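Exopolysaccharide biosynthesis protein (Pantoea stewartii subsp. stewartii DC283, PDB 6TGF) modifies the glycan biofilm, probably as an exopolysaccharide hydrolase, and has a bacteriophage tailspike-like parallel beta-helix fold. Local coordinates at residues 552-557 with 595-599; 557-563 with 642-648; 603-607 with 676-680. All blocks are in the same frame, centred on the assembly; numbering follows the deposited sequence.

How the interactions relate
All three contacts are largely buried and lie in the antiparallel beta region after the beta-helix, around the sheet with strand order 534-537, 637-646, 558-564, 589-597, 602-610. Interaction 2 is regular strand pairing inside that sheet, with apolar packing on one face and charges shared between subunits on the other. Interaction 1 sits at the end of the neighbouring strand, where a loop closes over R597; it shares D557 with interaction 2, and V595 O meets W559 N at 2.6 Å. Interaction 3 covers 602-610, an edge strand of the sheet within this chain, which Q596 and E603 join to interaction 1, and replaces extended pairing with a single bridge, a tryptophan and a water.

Interaction 1: 552-557 with 595-599; sequences SPTVGD and VQRKK
R597 lays its guanidinium under the loop 552-557, one face of the group lying against V555 CA and T554 C. Its side chain is extended (chi1, chi2 and chi3 all t), points CA-to-CB toward the loop, and carries NH1 to S552 O, an in-plane hydrogen bond of 2.9 Å. Along the way R597 CD lies 3.4 Å from T554 O, while R597 NH2 comes to 3.4 Å from V555 CG2. The loop bends through a type II turn from T554 to D557: V555 has phi/psi -60/129 and G556 96/-1, a positive phi that favours glycine. The turn's own bond, D557 N to T554 O, is weak at 3.3 Å, but D557 (chi1 m) also accepts T554 N on OD2 at 2.8 Å. This is a connection between the two sheets of a beta-sandwich, passing from strand 543-551 to strand 558-564 and closing over the end of strand 589-597. G556 and R597 are in register, CA to CA 5.1 Å. G556 N donates to R597 O (2.7 Å) and R597 N to D557 O (3.0 Å); Q596 CA-H adds a 3.3 Å contact to that same D557 O. Q596, with chi1 and chi2 t, turns its amide back so that NE2 reaches G556 O at 3.2 Å, and its OE1 takes K598 NZ at 2.7 Å. Both polar ends continue into the second subunit, Q596 NE2 to Q568 O and K598 NZ to T587 OG1 of that chain. V555 (chi1 t) packs CG1 3.6 Å from K598 O and 3.9 Å from K599 CA.

Interaction 2: 557-563 with 642-648; sequences DSWEIEV and IMIKSTA
An antiparallel pairing within one sheet of the beta-sandwich joins strand 558-563 to strand 642-646, their axes approaching to 4.6 Å at 161°. W559-S646, I561-I644 and V563-I642 are non-hydrogen-bonded pairs; E560-K645 and E562-M643 are hydrogen-bonded. E560 N to K645 O is 2.9 Å and K645 N to E560 O 3.0 Å; E562 N to M643 O is 2.6 Å and M643 N to E562 O 2.9 Å. T647 N gives 3.0 Å to S558 O, and T647 OG1 (chi1 p) accepts S558 N at 2.8 Å and is also hydrogen-bonded to S639 of the second subunit. S646 OG accepts A648 N at 3.2 Å, an ST turn at the strand's end. On the face of W559, I561 and I644, the W559 indole (chi1 m, chi2 87°) makes a CH-pi contact with S646 CB, 3.8 Å from the six-membered-ring centroid; I644 CG2 lies 3.6 Å from W559 CE3. On the opposite face E562 CD meets M643 CE at 3.4 Å, and a water links E560 OE2 (3.1 Å) to K645 NZ (3.0 Å). K645 is salt-bridged to E562 of the second subunit, E560 to R590 of that subunit, and E562 to R590 of its own chain and K645 of the third. The apolar face thus packs mainly on L547, L550 and V660 of the other sheet, with W559 also meeting Y528 of the second subunit, while the charged face forms salt bridges to both neighbours.

Interaction 3: 603-607 with 676-680; sequences EASWS and APQRF
W606, S605 and A676 have the largest areas buried by this contact, in which the extended segment 676-680, leading into strand 680-683, lies along 602-610, an edge strand of its sheet within this chain. The two run 42° apart, with S605, W606 and S607 in register with A676, Q678 and F680. A single bridge pairs W606 with Q678 (CA-CA 5.3 Å): W606 N donates to P677 O at 3.2 Å, and R679 N returns to W606 O at 3.1 Å. P677 has no N-H to donate to A604 O; its CD sits 3.3 Å from that atom. The W606 indole, chi1 p and chi2 -80°, has Q678 CA over one ring face and NE1 3.4 Å from Q678 CG. A676 CB points toward the strand and fits between W606 CD1 (3.8 Å) and A604 CB (3.9 Å). S605, chi1 t, turns the other way from W606; its OG meets a water at 2.6 Å that donates to R679 O at 2.7 Å. W606 also packs on I593 and V617, one from each sheet of the sandwich, and N684 of the third subunit packs against it too. R679 reaches E693 of its own chain and T573 of the second subunit. With two backbone bonds, one water bridge and one large ring, the segment closes the strand's edge without extending the sheet regularly.

Interaction 1: 552-557 with 595-599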
loop_
_atom_site.group_PDB
_atom_site.type_symbol
_atom_site.label_atom_id
_atom_site.label_comp_id
_atom_site.label_asym_id
_atom_site.label_seq_id
_atom_site.Cartn_x
_atom_site.Cartn_y
_atom_site.Cartn_z
ATOM N N SER B 552 -7.629 5.510 -40.314
ATOM C CA SER B 552 -8.018 4.112 -40.638
ATOM C C SER B 552 -6.761 3.312 -40.974
ATOM O O SER B 552 -6.191 3.488 -42.049
ATOM C CB SER B 552 -9.017 4.085 -41.768
ATOM O OG SER B 552 -9.887 5.205 -41.704
ATOM N N PRO B 553 -6.269 2.433 -40.069
ATOM C CA PRO B 553 -5.014 1.714 -40.301
ATOM C C PRO B 553 -5.052 0.651 -41.411
ATOM O O PRO B 553 -3.993 0.334 -41.920
ATOM C CB PRO B 553 -4.724 1.040 -38.950
ATOM C CG PRO B 553 -6.082 0.904 -38.297
ATOM C CD PRO B 553 -6.862 2.116 -38.759
ATOM N N THR B 554 -6.237 0.130 -41.751
ATOM C CA THR B 554 -6.434 -0.972 -42.735
ATOM C C THR B 554 -7.419 -0.539 -43.828
ATOM O O THR B 554 -8.396 0.160 -43.497
ATOM C CB THR B 554 -6.943 -2.244 -42.046
ATOM O OG1 THR B 554 -6.231 -2.411 -40.820
ATOM C CG2 THR B 554 -6.784 -3.482 -42.904
ATOM N N VAL B 555 -7.170 -0.959 -45.075
ATOM C CA VAL B 555 -8.103 -0.793 -46.230
ATOM C C VAL B 555 -9.410 -1.524 -45.894
ATOM O O VAL B 555 -9.336 -2.703 -45.493
ATOM C CB VAL B 555 -7.485 -1.315 -47.544
ATOM C CG1 VAL B 555 -8.521 -1.468 -48.651
ATOM C CG2 VAL B 555 -6.336 -0.437 -48.012
ATOM N N GLY B 556 -10.549 -0.841 -46.047
ATOM C CA GLY B 556 -11.897 -1.402 -45.823
ATOM C C GLY B 556 -12.433 -1.099 -44.432
ATOM O O GLY B 556 -13.573 -1.516 -44.149
ATOM N N ASP B 557 -11.650 -0.408 -43.593
ATOM C CA ASP B 557 -12.052 0.011 -42.221
ATOM C C ASP B 557 -13.266 0.942 -42.324
ATOM O O ASP B 557 -13.175 1.938 -43.063
ATOM C CB ASP B 557 -10.899 0.692 -41.478
ATOM C CG ASP B 557 -9.868 -0.267 -40.906
ATOM O OD1 ASP B 557 -10.154 -1.479 -40.852
ATOM O OD2 ASP B 557 -8.783 0.208 -40.517
ATOM N N VAL B 595 -18.315 6.447 -43.133
ATOM C CA VAL B 595 -16.978 6.652 -43.766
ATOM C C VAL B 595 -16.266 5.297 -43.798
ATOM O O VAL B 595 -16.144 4.679 -42.725
ATOM C CB VAL B 595 -16.146 7.708 -43.010
ATOM C CG1 VAL B 595 -14.767 7.899 -43.626
ATOM C CG2 VAL B 595 -16.871 9.042 -42.915
ATOM N N GLN B 596 -15.838 4.851 -44.982
ATOM C CA GLN B 596 -15.017 3.624 -45.165
ATOM C C GLN B 596 -13.752 3.985 -45.949
ATOM O O GLN B 596 -13.878 4.663 -46.986
ATOM C CB GLN B 596 -15.797 2.534 -45.902
ATOM C CG GLN B 596 -15.108 1.175 -45.867
ATOM C CD GLN B 596 -15.676 0.186 -46.856
ATOM O OE1 GLN B 596 -16.109 0.545 -47.948
ATOM N NE2 GLN B 596 -15.663 -1.083 -46.483
ATOM N N ARG B 597 -12.586 3.550 -45.467
ATOM C CA ARG B 597 -11.314 3.602 -46.234
ATOM C C ARG B 597 -11.431 2.614 -47.399
ATOM O O ARG B 597 -11.631 1.413 -47.133
ATOM C CB ARG B 597 -10.105 3.272 -45.353
ATOM C CG ARG B 597 -8.780 3.339 -46.100
ATOM C CD ARG B 597 -7.570 2.956 -45.270
ATOM N NE ARG B 597 -6.453 2.553 -46.119
ATOM C CZ ARG B 597 -5.249 2.191 -45.683
ATOM N NH1 ARG B 597 -4.976 2.179 -44.388
ATOM N NH2 ARG B 597 -4.315 1.841 -46.551
ATOM N N LYS B 598 -11.323 3.110 -48.636
ATOM C CA LYS B 598 -11.402 2.300 -49.880
ATOM C C LYS B 598 -9.994 1.805 -50.233
ATOM O O LYS B 598 -9.077 2.007 -49.412
ATOM C CB LYS B 598 -12.019 3.133 -51.008
ATOM C CG LYS B 598 -13.357 3.782 -50.676
ATOM C CD LYS B 598 -14.424 2.798 -50.244
ATOM C CE LYS B 598 -15.782 3.440 -50.062
ATOM N NZ LYS B 598 -16.824 2.437 -49.743
ATOM N N LYS B 599 -9.833 1.175 -51.402
ATOM C CA LYS B 599 -8.518 0.722 -51.934
ATOM C C LYS B 599 -7.571 1.927 -51.980
ATOM O O LYS B 599 -6.397 1.770 -51.592
ATOM C CB LYS B 599 -8.678 0.079 -53.316
ATOM C CG LYS B 599 -9.622 -1.116 -53.368
ATOM C CD LYS B 599 -9.396 -2.041 -54.551
ATOM C CE LYS B 599 -9.555 -1.376 -55.903
ATOM N NZ LYS B 599 -10.937 -0.892 -56.134
#

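Interaction 2: 557-563 with 642-648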
loop_
_atom_site.group_PDB
_atom_site.type_symbol
_atom_site.label_atom_id
_atom_site.label_comp_id
_atom_site.label_asym_id
_atom_site.label_seq_id
_atom_site.Cartn_x
_atom_site.Cartn_y
_atom_site.Cartn_z
ATOM N N ASP B 557 -11.650 -0.408 -43.593
ATOM C CA ASP B 557 -12.052 0.011 -42.221
ATOM C C ASP B 557 -13.266 0.942 -42.324
ATOM O O ASP B 557 -13.175 1.938 -43.063
ATOM C CB ASP B 557 -10.899 0.692 -41.478
ATOM C CG ASP B 557 -9.868 -0.267 -40.906
ATOM O OD1 ASP B 557 -10.154 -1.479 -40.852
ATOM O OD2 ASP B 557 -8.783 0.208 -40.517
ATOM N N SER B 558 -14.351 0.621 -41.610
ATOM C CA SER B 558 -15.633 1.374 -41.612
ATOM C C SER B 558 -15.763 2.207 -40.330
ATOM O O SER B 558 -15.467 1.673 -39.245
ATOM C CB SER B 558 -16.812 0.445 -41.779
ATOM O OG SER B 558 -16.982 0.078 -43.139
ATOM N N TRP B 559 -16.181 3.469 -40.474
ATOM C CA TRP B 559 -16.579 4.391 -39.377
ATOM C C TRP B 559 -18.051 4.777 -39.561
ATOM O O TRP B 559 -18.462 4.986 -40.720
ATOM C CB TRP B 559 -15.698 5.648 -39.357
ATOM C CG TRP B 559 -14.241 5.403 -39.127
ATOM C CD1 TRP B 559 -13.294 5.124 -40.069
ATOM C CD2 TRP B 559 -13.547 5.450 -37.867
ATOM N NE1 TRP B 559 -12.065 4.981 -39.483
ATOM C CE2 TRP B 559 -12.189 5.173 -38.134
ATOM C CE3 TRP B 559 -13.938 5.688 -36.545
ATOM C CZ2 TRP B 559 -11.226 5.129 -37.126
ATOM C CZ3 TRP B 559 -12.988 5.642 -35.549
ATOM C CH2 TRP B 559 -11.650 5.368 -35.838
ATOM N N GLU B 560 -18.804 4.871 -38.461
ATOM C CA GLU B 560 -20.157 5.486 -38.424
ATOM C C GLU B 560 -20.179 6.546 -37.319
ATOM O O GLU B 560 -20.169 6.161 -36.135
ATOM C CB GLU B 560 -21.245 4.433 -38.201
ATOM C CG GLU B 560 -22.652 5.005 -38.224
ATOM C CD GLU B 560 -23.754 3.990 -37.980
ATOM O OE1 GLU B 560 -24.406 3.582 -38.959
ATOM O OE2 GLU B 560 -23.962 3.614 -36.810
ATOM N N ILE B 561 -20.191 7.826 -37.702
ATOM C CA ILE B 561 -20.324 8.991 -36.777
ATOM C C ILE B 561 -21.812 9.321 -36.635
ATOM O O ILE B 561 -22.398 9.842 -37.608
ATOM C CB ILE B 561 -19.518 10.203 -37.281
ATOM C CG1 ILE B 561 -18.016 9.909 -37.328
ATOM C CG2 ILE B 561 -19.820 11.440 -36.445
ATOM C CD1 ILE B 561 -17.235 10.856 -38.208
ATOM N N GLU B 562 -22.392 9.015 -35.471
ATOM C CA GLU B 562 -23.783 9.386 -35.103
ATOM C C GLU B 562 -23.767 10.789 -34.487
ATOM O O GLU B 562 -23.182 10.946 -33.399
ATOM C CB GLU B 562 -24.369 8.367 -34.123
ATOM C CG GLU B 562 -25.760 8.724 -33.631
ATOM C CD GLU B 562 -26.310 7.794 -32.566
ATOM O OE1 GLU B 562 -27.414 8.064 -32.063
ATOM O OE2 GLU B 562 -25.627 6.805 -32.234
ATOM N N VAL B 563 -24.371 11.765 -35.171
ATOM C CA VAL B 563 -24.663 13.120 -34.617
ATOM C C VAL B 563 -26.033 13.046 -33.936
ATOM O O VAL B 563 -27.050 13.282 -34.617
ATOM C CB VAL B 563 -24.618 14.216 -35.701
ATOM C CG1 VAL B 563 -24.892 15.598 -35.125
ATOM C CG2 VAL B 563 -23.294 14.209 -36.451
ATOM N N ILE B 642 -21.681 13.774 -30.462
ATOM C CA ILE B 642 -20.946 12.954 -31.473
ATOM C C ILE B 642 -20.622 11.601 -30.830
ATOM O O ILE B 642 -19.917 11.584 -29.802
ATOM C CB ILE B 642 -19.684 13.681 -31.989
ATOM C CG1 ILE B 642 -20.007 14.736 -33.053
ATOM C CG2 ILE B 642 -18.663 12.687 -32.525
ATOM C CD1 ILE B 642 -21.184 15.629 -32.738
ATOM N N MET B 643 -21.132 10.516 -31.417
ATOM C CA MET B 643 -20.933 9.121 -30.941
ATOM C C MET B 643 -20.578 8.246 -32.147
ATOM O O MET B 643 -21.241 8.384 -33.190
ATOM C CB MET B 643 -22.197 8.612 -30.241
ATOM C CG MET B 643 -22.582 9.474 -29.044
ATOM S SD MET B 643 -24.086 8.956 -28.181
ATOM C CE MET B 643 -25.252 8.941 -29.539
ATOM N N ILE B 644 -19.545 7.408 -32.011
ATOM C CA ILE B 644 -18.840 6.756 -33.153
ATOM C C ILE B 644 -18.789 5.238 -32.936
ATOM O O ILE B 644 -18.583 4.806 -31.786
ATOM C CB ILE B 644 -17.432 7.363 -33.332
ATOM C CG1 ILE B 644 -17.489 8.890 -33.438
ATOM C CG2 ILE B 644 -16.723 6.736 -34.525
ATOM C CD1 ILE B 644 -16.139 9.570 -33.515
ATOM N N LYS B 645 -18.991 4.478 -34.017
ATOM C CA LYS B 645 -18.710 3.021 -34.122
ATOM C C LYS B 645 -17.635 2.823 -35.195
ATOM O O LYS B 645 -17.594 3.639 -36.136
ATOM C CB LYS B 645 -19.986 2.249 -34.468
ATOM C CG LYS B 645 -21.057 2.257 -33.386
ATOM C CD LYS B 645 -22.405 1.779 -33.870
ATOM C CE LYS B 645 -23.440 1.734 -32.766
ATOM N NZ LYS B 645 -24.581 0.859 -33.120
ATOM N N SER B 646 -16.798 1.789 -35.062
ATOM C CA SER B 646 -15.630 1.542 -35.949
ATOM C C SER B 646 -15.307 0.047 -36.028
ATOM O O SER B 646 -15.455 -0.649 -35.005
ATOM C CB SER B 646 -14.435 2.331 -35.483
ATOM O OG SER B 646 -13.386 2.271 -36.437
ATOM N N THR B 647 -14.871 -0.408 -37.209
ATOM C CA THR B 647 -14.329 -1.768 -37.475
ATOM C C THR B 647 -12.798 -1.744 -37.367
ATOM O O THR B 647 -12.188 -2.830 -37.411
ATOM C CB THR B 647 -14.743 -2.276 -38.862
ATOM O OG1 THR B 647 -14.010 -1.547 -39.848
ATOM C CG2 THR B 647 -16.227 -2.137 -39.121
ATOM N N ALA B 648 -12.208 -0.549 -37.244
ATOM C CA ALA B 648 -10.746 -0.316 -37.209
ATOM C C ALA B 648 -10.141 -0.950 -35.950
ATOM O O ALA B 648 -10.826 -0.983 -34.905
ATOM C CB ALA B 648 -10.464 1.165 -37.276
HETATM O O HOH W 1 -26.055 2.879 -34.715
#

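Interaction 3: 603-607 with 676-680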
loop_
_atom_site.group_PDB
_atom_site.type_symbol
_atom_site.label_atom_id
_atom_site.label_comp_id
_atom_site.label_asym_id
_atom_site.label_seq_id
_atom_site.Cartn_x
_atom_site.Cartn_y
_atom_site.Cartn_z
ATOM N N GLU B 603 -14.275 7.194 -48.903
ATOM C CA GLU B 603 -15.512 7.860 -49.391
ATOM C C GLU B 603 -16.542 7.837 -48.259
ATOM O O GLU B 603 -16.379 7.014 -47.339
ATOM C CB GLU B 603 -16.019 7.178 -50.663
ATOM C CG GLU B 603 -15.166 7.491 -51.881
ATOM C CD GLU B 603 -15.334 6.559 -53.068
ATOM O OE1 GLU B 603 -16.155 5.625 -52.984
ATOM O OE2 GLU B 603 -14.635 6.769 -54.080
ATOM N N ALA B 604 -17.542 8.719 -48.318
ATOM C CA ALA B 604 -18.552 8.917 -47.252
ATOM C C ALA B 604 -19.967 8.876 -47.840
ATOM O O ALA B 604 -20.105 8.830 -49.075
ATOM C CB ALA B 604 -18.289 10.217 -46.532
ATOM N N SER B 605 -20.967 8.879 -46.956
ATOM C CA SER B 605 -22.423 8.871 -47.254
ATOM C C SER B 605 -23.177 8.982 -45.926
ATOM O O SER B 605 -22.740 8.326 -44.958
ATOM C CB SER B 605 -22.819 7.630 -48.017
ATOM O OG SER B 605 -24.231 7.488 -48.066
ATOM N N TRP B 606 -24.241 9.790 -45.866
ATOM C CA TRP B 606 -24.931 10.117 -44.589
ATOM C C TRP B 606 -26.456 10.123 -44.757
ATOM O O TRP B 606 -26.945 10.595 -45.800
ATOM C CB TRP B 606 -24.407 11.444 -44.022
ATOM C CG TRP B 606 -24.857 12.673 -44.752
ATOM C CD1 TRP B 606 -24.352 13.173 -45.916
ATOM C CD2 TRP B 606 -25.895 13.581 -44.342
ATOM N NE1 TRP B 606 -25.008 14.324 -46.263
ATOM C CE2 TRP B 606 -25.959 14.600 -45.316
ATOM C CE3 TRP B 606 -26.776 13.632 -43.254
ATOM C CZ2 TRP B 606 -26.872 15.650 -45.233
ATOM C CZ3 TRP B 606 -27.677 14.670 -43.173
ATOM C CH2 TRP B 606 -27.723 15.665 -44.150
ATOM N N SER B 607 -27.155 9.601 -43.743
ATOM C CA SER B 607 -28.633 9.593 -43.590
ATOM C C SER B 607 -29.012 10.435 -42.367
ATOM O O SER B 607 -28.092 10.895 -41.665
ATOM C CB SER B 607 -29.144 8.181 -43.467
ATOM O OG SER B 607 -28.404 7.458 -42.495
ATOM N N ALA B 676 -20.381 14.559 -49.311
ATOM C CA ALA B 676 -20.903 13.217 -48.963
ATOM C C ALA B 676 -22.327 13.077 -49.498
ATOM O O ALA B 676 -23.192 13.885 -49.163
ATOM C CB ALA B 676 -20.851 13.014 -47.469
ATOM N N PRO B 677 -22.614 12.067 -50.354
ATOM C CA PRO B 677 -23.964 11.858 -50.880
ATOM C C PRO B 677 -24.995 11.575 -49.778
ATOM O O PRO B 677 -24.711 10.778 -48.902
ATOM C CB PRO B 677 -23.840 10.626 -51.793
ATOM C CG PRO B 677 -22.359 10.510 -52.090
ATOM C CD PRO B 677 -21.659 11.076 -50.873
ATOM N N GLN B 678 -26.159 12.227 -49.859
ATOM C CA GLN B 678 -27.302 12.040 -48.924
ATOM C C GLN B 678 -28.066 10.777 -49.333
ATOM O O GLN B 678 -28.751 10.816 -50.370
ATOM C CB GLN B 678 -28.225 13.260 -48.946
ATOM C CG GLN B 678 -27.522 14.561 -48.591
ATOM C CD GLN B 678 -28.404 15.770 -48.766
ATOM O OE1 GLN B 678 -27.980 16.796 -49.295
ATOM N NE2 GLN B 678 -29.645 15.661 -48.320
ATOM N N ARG B 679 -27.931 9.696 -48.556
ATOM C CA ARG B 679 -28.561 8.379 -48.840
ATOM C C ARG B 679 -28.921 7.674 -47.529
ATOM O O ARG B 679 -28.208 7.890 -46.531
ATOM C CB ARG B 679 -27.608 7.466 -49.620
ATOM C CG ARG B 679 -27.074 8.045 -50.921
ATOM C CD ARG B 679 -25.898 7.232 -51.424
ATOM N NE ARG B 679 -25.340 7.759 -52.661
ATOM C CZ ARG B 679 -24.254 7.284 -53.262
ATOM N NH1 ARG B 679 -23.594 6.260 -52.742
ATOM N NH2 ARG B 679 -23.827 7.832 -54.387
ATOM N N PHE B 680 -29.977 6.857 -47.553
ATOM C CA PHE B 680 -30.237 5.778 -46.564
ATOM C C PHE B 680 -30.670 4.520 -47.326
ATOM O O PHE B 680 -30.869 4.588 -48.554
ATOM C CB PHE B 680 -31.226 6.239 -45.487
ATOM C CG PHE B 680 -32.692 6.105 -45.816
ATOM C CD1 PHE B 680 -33.382 4.935 -45.531
ATOM C CD2 PHE B 680 -33.391 7.167 -46.365
ATOM C CE1 PHE B 680 -34.736 4.824 -45.816
ATOM C CE2 PHE B 680 -34.744 7.053 -46.649
ATOM C CZ PHE B 680 -35.413 5.883 -46.374
HETATM O O HOH W 2 -25.722 6.896 -45.999
#